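Local coordinates for uncharacterized protein from DUF35 family (Sulfolobus solfataricus, PDB 3IRB) that is of unknown function but binds zinc through a ribbon joined to an OB-fold domain and may have an acyl-CoA-binding role, at residues Ile45-Ser51 / Ile71-Ile77. Sequence-based numbering, arbitrary orientation.
Sequences IIGSKCS and IENYVEI. With ZN (zinc ion), chain C.
Strands 46-49 and 73-76 run antiparallel in the zinc ribbon, near its junction with the OB-fold, their axes 4.4 Å apart and N-to-C directions at 138°, a marked twist. I46 lies opposite E76 and S48 opposite Y74 as non-hydrogen-bonded pairs (CA-CA 4.8 and 4.2 Å); between them G47 and V75 form a hydrogen-bonded pair, G47 N to V75 O and V75 N to G47 O both 2.9 Å. Two further backbone hydrogen bonds, I77 N to I45 O (2.8 Å) and K49 N to N73 O (2.9 Å), flank these pairs. Glycine suits position 47 because a CB there would clash with I77 CD1. Buried I45 and I77 pack through I45 CG2 and I77 CB (4.0 Å). On one face I46 CG2 meets Y74 CB (4.0 Å), and the Y74 side chain (chi1 m) touches P31, A32 and Q35 of helix 30-41; S48 (chi1 p) is small enough to be buried there, its OG hydrogen-bonded to R61 O. On the other, V75 CG1 lies 4.2 Å from K49 CB, the exposed, all-t lysine carrying its charge away. Waters bridge both ends: water 1, 2.7 Å from I77 O, reaches I45 N; water 2, 2.7 Å from K49 O, reaches N73 OD1. Just after strand 46-49, C50 CB packs against I71 CD1 (4.1 Å); its thiolate suits Cys4 zinc binding with C53, C64 and C67, C50 SG lying 2.4 Å from ZN.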
loop_
_atom_site.group_PDB
_atom_site.type_symbol
_atom_site.label_atom_id
_atom_site.label_comp_id
_atom_site.label_asym_id
_atom_site.label_seq_id
_atom_site.Cartn_x
_atom_site.Cartn_y
_atom_site.Cartn_z
ATOM N N ILE A 45 -1.227 8.462 5.644
ATOM C CA ILE A 45 -0.261 7.402 5.385
ATOM C C ILE A 45 0.937 7.717 6.280
ATOM O O ILE A 45 1.633 8.743 6.076
ATOM C CB ILE A 45 0.192 7.399 3.917
ATOM C CG1 ILE A 45 -1.018 7.187 2.982
ATOM C CG2 ILE A 45 1.260 6.374 3.715
ATOM C CD1 ILE A 45 -1.788 5.921 3.255
ATOM N N ILE A 46 1.188 6.830 7.240
ATOM C CA ILE A 46 2.233 7.036 8.253
ATOM C C ILE A 46 3.396 6.089 8.028
ATOM O O ILE A 46 3.242 4.862 7.939
ATOM C CB ILE A 46 1.726 6.815 9.680
ATOM C CG1 ILE A 46 0.557 7.740 10.004
ATOM C CG2 ILE A 46 2.884 7.001 10.673
ATOM C CD1 ILE A 46 0.911 9.205 9.977
ATOM N N GLY A 47 4.577 6.664 7.894
ATOM C CA GLY A 47 5.784 5.883 7.734
ATOM C C GLY A 47 6.638 6.079 8.959
ATOM O O GLY A 47 6.259 6.820 9.880
ATOM N N SER A 48 7.766 5.377 8.990
ATOM C CA SER A 48 8.742 5.603 10.047
ATOM C C SER A 48 10.088 5.930 9.427
ATOM O O SER A 48 10.384 5.524 8.283
ATOM C CB SER A 48 8.817 4.390 10.949
ATOM O OG SER A 48 9.317 3.302 10.247
ATOM N N LYS A 49 10.918 6.636 10.189
ATOM C CA LYS A 49 12.182 7.118 9.659
ATOM C C LYS A 49 13.310 6.709 10.559
ATOM O O LYS A 49 13.360 7.127 11.717
ATOM C CB LYS A 49 12.163 8.634 9.479
ATOM C CG LYS A 49 13.470 9.206 8.957
ATOM C CD LYS A 49 13.443 10.744 8.829
ATOM C CE LYS A 49 14.640 11.232 8.016
ATOM N NZ LYS A 49 14.629 12.699 7.817
ATOM N N CYS A 50 14.218 5.897 10.029
ATOM C CA CYS A 50 15.404 5.493 10.772
ATOM C C CYS A 50 16.314 6.693 10.988
ATOM O O CYS A 50 16.664 7.417 10.058
ATOM C CB CYS A 50 16.177 4.386 10.047
ATOM S SG CYS A 50 17.673 3.879 10.831
ATOM N N SER A 51 16.693 6.911 12.230
ATOM C CA SER A 51 17.510 8.059 12.570
ATOM C C SER A 51 18.952 7.844 12.154
ATOM O O SER A 51 19.716 8.799 12.052
ATOM C CB SER A 51 17.432 8.356 14.063
ATOM O OG SER A 51 16.104 8.670 14.432
ATOM N N ILE A 71 13.626 1.777 15.222
ATOM C CA ILE A 71 13.122 3.036 14.677
ATOM C C ILE A 71 12.038 3.583 15.610
ATOM O O ILE A 71 11.073 2.885 15.914
ATOM C CB ILE A 71 12.491 2.822 13.284
ATOM C CG1 ILE A 71 13.511 2.183 12.321
ATOM C CG2 ILE A 71 11.912 4.169 12.697
ATOM C CD1 ILE A 71 12.967 1.942 10.887
ATOM N N GLU A 72 12.176 4.839 16.004
ATOM C CA GLU A 72 11.250 5.500 16.933
ATOM C C GLU A 72 10.446 6.657 16.339
ATOM O O GLU A 72 9.437 7.071 16.919
ATOM C CB GLU A 72 12.045 6.080 18.105
ATOM C CG GLU A 72 13.108 5.155 18.681
ATOM C CD GLU A 72 12.584 4.270 19.787
ATOM O OE1 GLU A 72 11.349 4.131 19.926
ATOM O OE2 GLU A 72 13.424 3.715 20.520
ATOM N N ASN A 73 10.892 7.209 15.215
ATOM C CA ASN A 73 10.278 8.421 14.688
ATOM C C ASN A 73 9.273 8.127 13.572
ATOM O O ASN A 73 9.591 7.419 12.627
ATOM C CB ASN A 73 11.376 9.367 14.241
ATOM C CG ASN A 73 12.339 9.697 15.388
ATOM O OD1 ASN A 73 13.556 9.544 15.265
ATOM N ND2 ASN A 73 11.779 10.125 16.526
ATOM N N TYR A 74 8.065 8.657 13.694
ATOM C CA TYR A 74 7.048 8.437 12.691
ATOM C C TYR A 74 6.846 9.720 11.923
ATOM O O TYR A 74 6.967 10.797 12.480
ATOM C CB TYR A 74 5.746 7.976 13.331
ATOM C CG TYR A 74 5.955 6.726 14.126
ATOM C CD1 TYR A 74 6.060 5.496 13.502
ATOM C CD2 TYR A 74 6.072 6.775 15.515
ATOM C CE1 TYR A 74 6.284 4.345 14.232
ATOM C CE2 TYR A 74 6.283 5.627 16.253
ATOM C CZ TYR A 74 6.386 4.413 15.608
ATOM O OH TYR A 74 6.584 3.262 16.338
ATOM N N VAL A 75 6.546 9.588 10.639
ATOM C CA VAL A 75 6.400 10.744 9.752
ATOM C C VAL A 75 5.180 10.569 8.860
ATOM O O VAL A 75 4.873 9.457 8.443
ATOM C CB VAL A 75 7.660 10.986 8.884
ATOM C CG1 VAL A 75 8.889 11.239 9.765
ATOM C CG2 VAL A 75 7.912 9.837 7.996
ATOM N N GLU A 76 4.476 11.672 8.596
ATOM C CA GLU A 76 3.343 11.635 7.690
ATOM C C GLU A 76 3.870 11.741 6.260
ATOM O O GLU A 76 4.583 12.686 5.922
ATOM C CB GLU A 76 2.342 12.770 7.974
ATOM C CG GLU A 76 1.093 12.635 7.072
ATOM C CD GLU A 76 0.010 13.681 7.292
ATOM O OE1 GLU A 76 0.117 14.501 8.236
ATOM O OE2 GLU A 76 -0.964 13.646 6.494
ATOM N N ILE A 77 3.487 10.784 5.428
ATOM C CA ILE A 77 3.894 10.749 4.044
ATOM C C ILE A 77 2.943 11.631 3.223
ATOM O O ILE A 77 1.759 11.687 3.495
ATOM C CB ILE A 77 3.975 9.273 3.623
ATOM C CG1 ILE A 77 5.239 8.692 4.286
ATOM C CG2 ILE A 77 4.072 9.072 2.108
ATOM C CD1 ILE A 77 5.266 7.278 4.273
HETATM ZN ZN ZN C . 18.667 2.636 9.102
HETATM O O HOH W 1 -0.521 11.211 4.829
HETATM O O HOH W 2 13.794 6.741 14.404
#